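Hypothetical protein PH1789 (Pyrococcus horikoshii, PDB 1WR2) is of unknown function but belongs to the ATP-grasp superfamily, whose characteristic domain takes up most of its chain. Local coordinates at residues A[59-64]-A[110-115]; A[122-127]-A[211-216]. All coordinates share one frame; numbering follows the deposited sequence.

Contact 1 of 2, residues A[59-64]-A[110-115]; sequences VVLKLM and VLVAPM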
ATOM      1  N   VAL A  59      15.128   8.003  -6.199  1.00 41.28           N
ATOM      2  CA  VAL A  59      14.199   6.879  -6.164  1.00 38.56           C
ATOM      3  C   VAL A  59      14.302   6.085  -4.872  1.00 39.22           C
ATOM      4  O   VAL A  59      15.191   6.318  -4.048  1.00 39.14           O
ATOM      5  CB  VAL A  59      14.444   5.915  -7.343  1.00 38.38           C
ATOM      6  CG1 VAL A  59      14.370   6.679  -8.663  1.00 41.13           C
ATOM      7  CG2 VAL A  59      15.803   5.239  -7.192  1.00 38.61           C
ATOM      8  N   VAL A  60      13.377   5.144  -4.721  1.00 37.10           N
ATOM      9  CA  VAL A  60      13.291   4.260  -3.565  1.00 35.78           C
ATOM     10  C   VAL A  60      13.490   2.830  -4.052  1.00 34.91           C
ATOM     11  O   VAL A  60      12.999   2.474  -5.122  1.00 33.89           O
ATOM     12  CB  VAL A  60      11.882   4.319  -2.923  1.00 34.00           C
ATOM     13  CG1 VAL A  60      11.718   3.200  -1.904  1.00 35.90           C
ATOM     14  CG2 VAL A  60      11.663   5.660  -2.270  1.00 40.49           C
ATOM     15  N   LEU A  61      14.217   2.019  -3.287  1.00 33.74           N
ATOM     16  CA  LEU A  61      14.388   0.614  -3.645  1.00 35.11           C
ATOM     17  C   LEU A  61      13.719  -0.192  -2.542  1.00 35.00           C
ATOM     18  O   LEU A  61      13.898   0.097  -1.356  1.00 35.62           O
ATOM     19  CB  LEU A  61      15.868   0.223  -3.759  1.00 34.90           C
ATOM     20  CG  LEU A  61      16.658   0.746  -4.963  1.00 35.97           C
ATOM     21  CD1 LEU A  61      18.029   0.077  -4.972  1.00 33.60           C
ATOM     22  CD2 LEU A  61      15.917   0.434  -6.273  1.00 35.51           C
ATOM     23  N   LYS A  62      12.923  -1.180  -2.932  1.00 32.77           N
ATOM     24  CA  LYS A  62      12.218  -2.025  -1.973  1.00 32.18           C
ATOM     25  C   LYS A  62      12.308  -3.473  -2.419  1.00 30.73           C
ATOM     26  O   LYS A  62      11.740  -3.843  -3.446  1.00 29.14           O
ATOM     27  CB  LYS A  62      10.743  -1.637  -1.893  1.00 32.64           C
ATOM     28  CG  LYS A  62      10.460  -0.189  -1.531  1.00 35.62           C
ATOM     29  CD  LYS A  62       8.955   0.003  -1.438  1.00 40.20           C
ATOM     30  CE  LYS A  62       8.564   1.413  -1.072  1.00 42.96           C
ATOM     31  NZ  LYS A  62       7.085   1.522  -0.864  1.00 43.61           N
ATOM     32  N   LEU A  63      13.005  -4.299  -1.646  1.00 29.60           N
ATOM     33  CA  LEU A  63      13.149  -5.700  -2.008  1.00 31.36           C
ATOM     34  C   LEU A  63      11.827  -6.434  -1.879  1.00 31.13           C
ATOM     35  O   LEU A  63      11.130  -6.321  -0.859  1.00 31.14           O
ATOM     36  CB  LEU A  63      14.206  -6.379  -1.133  1.00 32.88           C
ATOM     37  CG  LEU A  63      14.522  -7.827  -1.500  1.00 37.27           C
ATOM     38  CD1 LEU A  63      15.982  -8.118  -1.211  1.00 37.91           C
ATOM     39  CD2 LEU A  63      13.604  -8.762  -0.733  1.00 37.93           C
ATOM     40  N   MET A  64      11.486  -7.190  -2.916  1.00 30.25           N
ATOM     41  CA  MET A  64      10.244  -7.954  -2.934  1.00 33.08           C
ATOM     42  C   MET A  64      10.521  -9.417  -2.622  1.00 34.74           C
ATOM     43  O   MET A  64      11.307 -10.067  -3.305  1.00 34.61           O
ATOM     44  CB  MET A  64       9.576  -7.836  -4.307  1.00 33.52           C
ATOM     45  CG  MET A  64       9.103  -6.424  -4.655  1.00 34.52           C
ATOM     46  SD  MET A  64       7.712  -5.875  -3.624  1.00 38.43           S
ATOM     47  CE  MET A  64       8.521  -4.840  -2.415  1.00 34.14           C
ATOM     48  N   VAL A 110      13.243  -6.296  -7.176  1.00 31.04           N
ATOM     49  CA  VAL A 110      13.299  -5.065  -6.401  1.00 29.44           C
ATOM     50  C   VAL A 110      12.413  -3.998  -7.013  1.00 30.82           C
ATOM     51  O   VAL A 110      12.513  -3.698  -8.203  1.00 28.63           O
ATOM     52  CB  VAL A 110      14.731  -4.508  -6.321  1.00 26.72           C
ATOM     53  CG1 VAL A 110      14.730  -3.199  -5.551  1.00 28.01           C
ATOM     54  CG2 VAL A 110      15.633  -5.517  -5.653  1.00 29.01           C
ATOM     55  N   LEU A 111      11.543  -3.428  -6.195  1.00 31.33           N
ATOM     56  CA  LEU A 111      10.642  -2.399  -6.672  1.00 32.46           C
ATOM     57  C   LEU A 111      11.377  -1.062  -6.702  1.00 34.00           C
ATOM     58  O   LEU A 111      11.978  -0.640  -5.701  1.00 33.98           O
ATOM     59  CB  LEU A 111       9.414  -2.324  -5.754  1.00 34.23           C
ATOM     60  CG  LEU A 111       8.126  -1.739  -6.335  1.00 38.62           C
ATOM     61  CD1 LEU A 111       7.824  -2.402  -7.671  1.00 39.34           C
ATOM     62  CD2 LEU A 111       6.971  -1.957  -5.363  1.00 38.64           C
ATOM     63  N   VAL A 112      11.365  -0.422  -7.867  1.00 33.49           N
ATOM     64  CA  VAL A 112      11.998   0.883  -8.037  1.00 34.10           C
ATOM     65  C   VAL A 112      10.832   1.855  -8.122  1.00 34.55           C
ATOM     66  O   VAL A 112      10.043   1.795  -9.063  1.00 33.69           O
ATOM     67  CB  VAL A 112      12.806   0.978  -9.352  1.00 33.46           C
ATOM     68  CG1 VAL A 112      13.505   2.321  -9.428  1.00 32.92           C
ATOM     69  CG2 VAL A 112      13.804  -0.150  -9.440  1.00 30.96           C
ATOM     70  N   ALA A 113      10.720   2.743  -7.142  1.00 34.12           N
ATOM     71  CA  ALA A 113       9.621   3.690  -7.111  1.00 36.20           C
ATOM     72  C   ALA A 113      10.105   5.118  -6.942  1.00 37.36           C
ATOM     73  O   ALA A 113      11.277   5.367  -6.676  1.00 37.30           O
ATOM     74  CB  ALA A 113       8.669   3.333  -5.981  1.00 33.86           C
ATOM     75  N   PRO A 114       9.191   6.084  -7.083  1.00 38.89           N
ATOM     76  CA  PRO A 114       9.580   7.483  -6.934  1.00 38.95           C
ATOM     77  C   PRO A 114       9.502   7.965  -5.488  1.00 39.58           C
ATOM     78  O   PRO A 114       8.859   7.336  -4.636  1.00 38.05           O
ATOM     79  CB  PRO A 114       8.582   8.202  -7.836  1.00 40.95           C
ATOM     80  CG  PRO A 114       7.316   7.396  -7.594  1.00 41.42           C
ATOM     81  CD  PRO A 114       7.830   5.964  -7.640  1.00 38.50           C
ATOM     82  N   MET A 115      10.193   9.067  -5.215  1.00 39.36           N
ATOM     83  CA  MET A 115      10.156   9.683  -3.899  1.00 40.05           C
ATOM     84  C   MET A 115       8.940  10.596  -3.962  1.00 41.62           C
ATOM     85  O   MET A 115       9.001  11.703  -4.508  1.00 41.43           O
ATOM     86  CB  MET A 115      11.425  10.499  -3.651  1.00 41.17           C
ATOM     87  CG  MET A 115      12.606   9.680  -3.144  1.00 41.54           C
ATOM     88  SD  MET A 115      12.308   9.017  -1.484  1.00 43.26           S
ATOM     89  CE  MET A 115      12.573  10.496  -0.497  1.00 47.46           C
TER

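Contact 2 of 2, residues A[122-127]-A[211-216]; sequences VIIGVT and MDLNPV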
ATOM      1  N   VAL A 122      -2.594   8.875   6.220  1.00 38.84           N
ATOM      2  CA  VAL A 122      -3.823   8.229   6.658  1.00 37.37           C
ATOM      3  C   VAL A 122      -3.666   6.734   6.403  1.00 36.19           C
ATOM      4  O   VAL A 122      -2.736   6.301   5.708  1.00 33.64           O
ATOM      5  CB  VAL A 122      -5.083   8.731   5.904  1.00 37.71           C
ATOM      6  CG1 VAL A 122      -5.213  10.243   6.041  1.00 41.23           C
ATOM      7  CG2 VAL A 122      -5.032   8.308   4.459  1.00 37.72           C
ATOM      8  N   ILE A 123      -4.557   5.941   6.982  1.00 31.87           N
ATOM      9  CA  ILE A 123      -4.496   4.496   6.814  1.00 32.39           C
ATOM     10  C   ILE A 123      -5.884   3.930   6.551  1.00 32.42           C
ATOM     11  O   ILE A 123      -6.849   4.301   7.220  1.00 32.70           O
ATOM     12  CB  ILE A 123      -3.946   3.793   8.090  1.00 32.52           C
ATOM     13  CG1 ILE A 123      -2.498   4.218   8.363  1.00 31.53           C
ATOM     14  CG2 ILE A 123      -4.022   2.276   7.921  1.00 31.77           C
ATOM     15  CD1 ILE A 123      -1.910   3.594   9.642  1.00 32.33           C
ATOM     16  N   ILE A 124      -5.984   3.046   5.567  1.00 31.16           N
ATOM     17  CA  ILE A 124      -7.247   2.394   5.269  1.00 30.53           C
ATOM     18  C   ILE A 124      -7.005   0.904   5.446  1.00 30.35           C
ATOM     19  O   ILE A 124      -6.157   0.313   4.765  1.00 31.91           O
ATOM     20  CB  ILE A 124      -7.724   2.671   3.836  1.00 32.06           C
ATOM     21  CG1 ILE A 124      -8.162   4.134   3.708  1.00 33.65           C
ATOM     22  CG2 ILE A 124      -8.870   1.736   3.485  1.00 32.34           C
ATOM     23  CD1 ILE A 124      -8.564   4.545   2.296  1.00 34.13           C
ATOM     24  N   GLY A 125      -7.732   0.306   6.383  1.00 29.44           N
ATOM     25  CA  GLY A 125      -7.586  -1.114   6.641  1.00 28.94           C
ATOM     26  C   GLY A 125      -8.854  -1.906   6.377  1.00 30.93           C
ATOM     27  O   GLY A 125      -9.956  -1.363   6.381  1.00 28.73           O
ATOM     28  N   VAL A 126      -8.683  -3.202   6.148  1.00 30.28           N
ATOM     29  CA  VAL A 126      -9.784  -4.113   5.886  1.00 30.49           C
ATOM     30  C   VAL A 126      -9.525  -5.433   6.594  1.00 31.76           C
ATOM     31  O   VAL A 126      -8.440  -6.011   6.500  1.00 30.59           O
ATOM     32  CB  VAL A 126      -9.948  -4.378   4.369  1.00 29.29           C
ATOM     33  CG1 VAL A 126     -10.965  -5.485   4.131  1.00 31.76           C
ATOM     34  CG2 VAL A 126     -10.398  -3.104   3.669  1.00 30.61           C
ATOM     35  N   THR A 127     -10.518  -5.888   7.342  1.00 31.28           N
ATOM     36  CA  THR A 127     -10.432  -7.159   8.043  1.00 34.08           C
ATOM     37  C   THR A 127     -11.758  -7.857   7.804  1.00 35.97           C
ATOM     38  O   THR A 127     -12.722  -7.226   7.354  1.00 33.01           O
ATOM     39  CB  THR A 127     -10.230  -6.973   9.558  1.00 36.02           C
ATOM     40  OG1 THR A 127     -11.334  -6.247  10.114  1.00 34.86           O
ATOM     41  CG2 THR A 127      -8.937  -6.221   9.829  1.00 37.48           C
ATOM     42  N   MET A 211      -6.522  -6.643   4.365  1.00 32.90           N
ATOM     43  CA  MET A 211      -5.610  -5.807   3.606  1.00 34.20           C
ATOM     44  C   MET A 211      -5.564  -4.407   4.188  1.00 33.27           C
ATOM     45  O   MET A 211      -6.301  -4.067   5.111  1.00 29.99           O
ATOM     46  CB  MET A 211      -6.070  -5.721   2.146  1.00 34.66           C
ATOM     47  CG  MET A 211      -7.351  -4.908   1.961  1.00 34.98           C
ATOM     48  SD  MET A 211      -8.048  -4.964   0.296  1.00 39.61           S
ATOM     49  CE  MET A 211      -7.058  -3.779  -0.550  1.00 35.39           C
ATOM     50  N   ASP A 212      -4.679  -3.595   3.642  1.00 35.69           N
ATOM     51  CA  ASP A 212      -4.593  -2.215   4.062  1.00 37.27           C
ATOM     52  C   ASP A 212      -3.807  -1.439   3.042  1.00 35.76           C
ATOM     53  O   ASP A 212      -3.147  -2.014   2.172  1.00 34.16           O
ATOM     54  CB  ASP A 212      -3.952  -2.076   5.447  1.00 39.26           C
ATOM     55  CG  ASP A 212      -2.516  -2.537   5.478  1.00 42.71           C
ATOM     56  OD1 ASP A 212      -1.696  -2.013   4.690  1.00 45.20           O
ATOM     57  OD2 ASP A 212      -2.208  -3.421   6.299  1.00 45.94           O
ATOM     58  N   LEU A 213      -3.946  -0.124   3.129  1.00 33.12           N
ATOM     59  CA  LEU A 213      -3.238   0.800   2.271  1.00 32.39           C
ATOM     60  C   LEU A 213      -2.548   1.596   3.361  1.00 31.53           C
ATOM     61  O   LEU A 213      -3.205   2.331   4.100  1.00 30.29           O
ATOM     62  CB  LEU A 213      -4.212   1.693   1.506  1.00 33.96           C
ATOM     63  CG  LEU A 213      -5.433   1.110   0.794  1.00 35.37           C
ATOM     64  CD1 LEU A 213      -5.920   2.152  -0.191  1.00 33.23           C
ATOM     65  CD2 LEU A 213      -5.111  -0.183   0.076  1.00 37.49           C
ATOM     66  N   ASN A 214      -1.233   1.434   3.474  1.00 31.65           N
ATOM     67  CA  ASN A 214      -0.472   2.094   4.524  1.00 31.31           C
ATOM     68  C   ASN A 214       1.007   2.098   4.155  1.00 31.47           C
ATOM     69  O   ASN A 214       1.635   1.041   4.071  1.00 29.58           O
ATOM     70  CB  ASN A 214      -0.701   1.335   5.834  1.00 32.58           C
ATOM     71  CG  ASN A 214       0.058   1.932   7.015  1.00 35.75           C
ATOM     72  OD1 ASN A 214       0.727   2.949   6.890  1.00 37.30           O
ATOM     73  ND2 ASN A 214      -0.055   1.290   8.171  1.00 36.45           N
ATOM     74  N   PRO A 215       1.590   3.293   3.976  1.00 33.55           N
ATOM     75  CA  PRO A 215       0.835   4.541   4.134  1.00 34.88           C
ATOM     76  C   PRO A 215       0.171   5.086   2.886  1.00 34.80           C
ATOM     77  O   PRO A 215       0.404   4.612   1.774  1.00 33.00           O
ATOM     78  CB  PRO A 215       1.881   5.508   4.686  1.00 34.72           C
ATOM     79  CG  PRO A 215       3.127   5.062   4.008  1.00 36.59           C
ATOM     80  CD  PRO A 215       3.043   3.547   4.016  1.00 34.36           C
ATOM     81  N   VAL A 216      -0.683   6.078   3.100  1.00 34.68           N
ATOM     82  CA  VAL A 216      -1.377   6.778   2.027  1.00 36.12           C
ATOM     83  C   VAL A 216      -1.128   8.251   2.338  1.00 37.38           C
ATOM     84  O   VAL A 216      -1.275   8.669   3.485  1.00 34.33           O
ATOM     85  CB  VAL A 216      -2.904   6.555   2.058  1.00 36.52           C
ATOM     86  CG1 VAL A 216      -3.579   7.508   1.069  1.00 36.77           C
ATOM     87  CG2 VAL A 216      -3.239   5.114   1.713  1.00 36.65           C
TER

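Contact 1 of 2, residues A[59-64]-A[110-115]
Val60 and Ala113, then Lys62 and Leu111, face each other through flat peptide groups, and no aromatic ring enters the pairing. Each couple exchanges two backbone hydrogen bonds, with Val60 N 2.9 Å from Ala113 O and Leu111 N 2.8 Å from Lys62 O. Lys62 N meets the Leu111 carbonyl in its plane, whereas Val60 N approaches the Ala113 carbonyl tilted 31° from its plane. Between these pairs, the CA of Leu61 brings its hydrogen toward Leu111 O, and that of Val112 toward Val60 O, so the carbonyls gather C-H as well as N-H contacts.

One face of the ladder carries Leu61, Leu63, Val110 and Val112. Here Leu61 does most of the touching: its CD2 branch comes back toward the partner strand and rests 3.9 Å from both Val110 CG1 and Val112 CG2. It runs alongside Val112, pointing the same way, but lies at a slant to Val110. The other face carries Val60, Lys62, Leu111 and Ala113. Lys62 and Leu111 meet at their roots, CB to CB at 4.1 Å, after which the extended lysine chain leads away to a salt bridge with Glu22. At one end Met115, its chain folded at chi2 (-67°), turns its SD to within 3.5 Å of Val60 CG2, the two side chains crossing at about a right angle.

This antiparallel pair is the centre of a four-stranded sheet, flanked by strand 77-81 next to 59-64 and by strand 40-42 next to 109-114. Sheet and helix 84-101 form an alpha/beta layer consistent with one lobe of an ATP-grasp fold. The helix covers the face of Leu63 and Val110 with Ala98, Trp91 and Ile94, while Glu22 and Tyr23 of helix 22-30 pack on Leu111 and Met64.

Contact 2 of 2, residues A[122-127]-A[211-216]
Ile123 lays the end of its side chain over one face of the Asn214 amide in this antiparallel pair. CD1 comes within 3.3 Å of Asn214 ND2 and CG1 sits 3.7 Å from Asn214 CG, so hydrocarbon covers the flat group rather than bonding to it. CG anti to the backbone N (chi1 180°) carries the amide beside Ile123, and chi2 near 3° turns its flat face to the isoleucine, whose chain crosses it at a slant.

Another orientation prevails on the face that holds Val122, Ile124, Val126, Met211, Leu213 and Val216. Val126 and Met211 lie side by side and point the same way, with Val126 CB 3.6 Å from Met211 CG. Met211 reaches this place with its CG between the backbone N and the carbonyl carbon (chi1 70°). Ile124 and Leu213 touch more lightly, whereas Val122 lowers CG2 onto Val216 CB at 3.7 Å.

The backbone explains why those last two valines meet. Hydrogen bonds pair Val126 with Met211 and Ile124 with Leu213, but the register then slips by one residue, a beta bulge where Asn214 leads through a cis peptide into Pro215. Beyond it Val122 N donates a nearly straight bond to Val216 O at 3.0 Å, and the return bond from Val216 N is weak. Opposite Gly125, Asp212 sets its CB 3.3 Å from Ile124 O; its carboxylate leads away to a long, weak ion pair with Arg231.

These strands form the middle of the six-stranded antiparallel sheet, with 133-140 beside 120-129 and 225-234 beside 208-218. Backed by helix 187-203, the sheet is consistent with the second alpha-beta lobe of the ATP-grasp domain. Met193, Val197 and Val201 of that helix pack on the apolar face, joined by Leu29 of helix 22-30 at Met211 and Leu213.

Contact 1 and contact 2 come in series along the chain: 59-64 pairs with 110-115 before 122-127 pairs with 211-216. Their centres lie 19 Å apart and their nearest atoms about 7 Å, without touching. Each pairing occupies the middle of its own antiparallel sheet, of four strands for contact 1 and six for contact 2. Strands 109-114 and 120-129 follow one another, so the chain passes almost directly from one sheet to the other. Helix 22-30 serves both, Glu22 and Tyr23 touching contact 1 and Leu29 touching contact 2. Two such neighbouring alpha-beta lobes are consistent with the ATP-grasp fold.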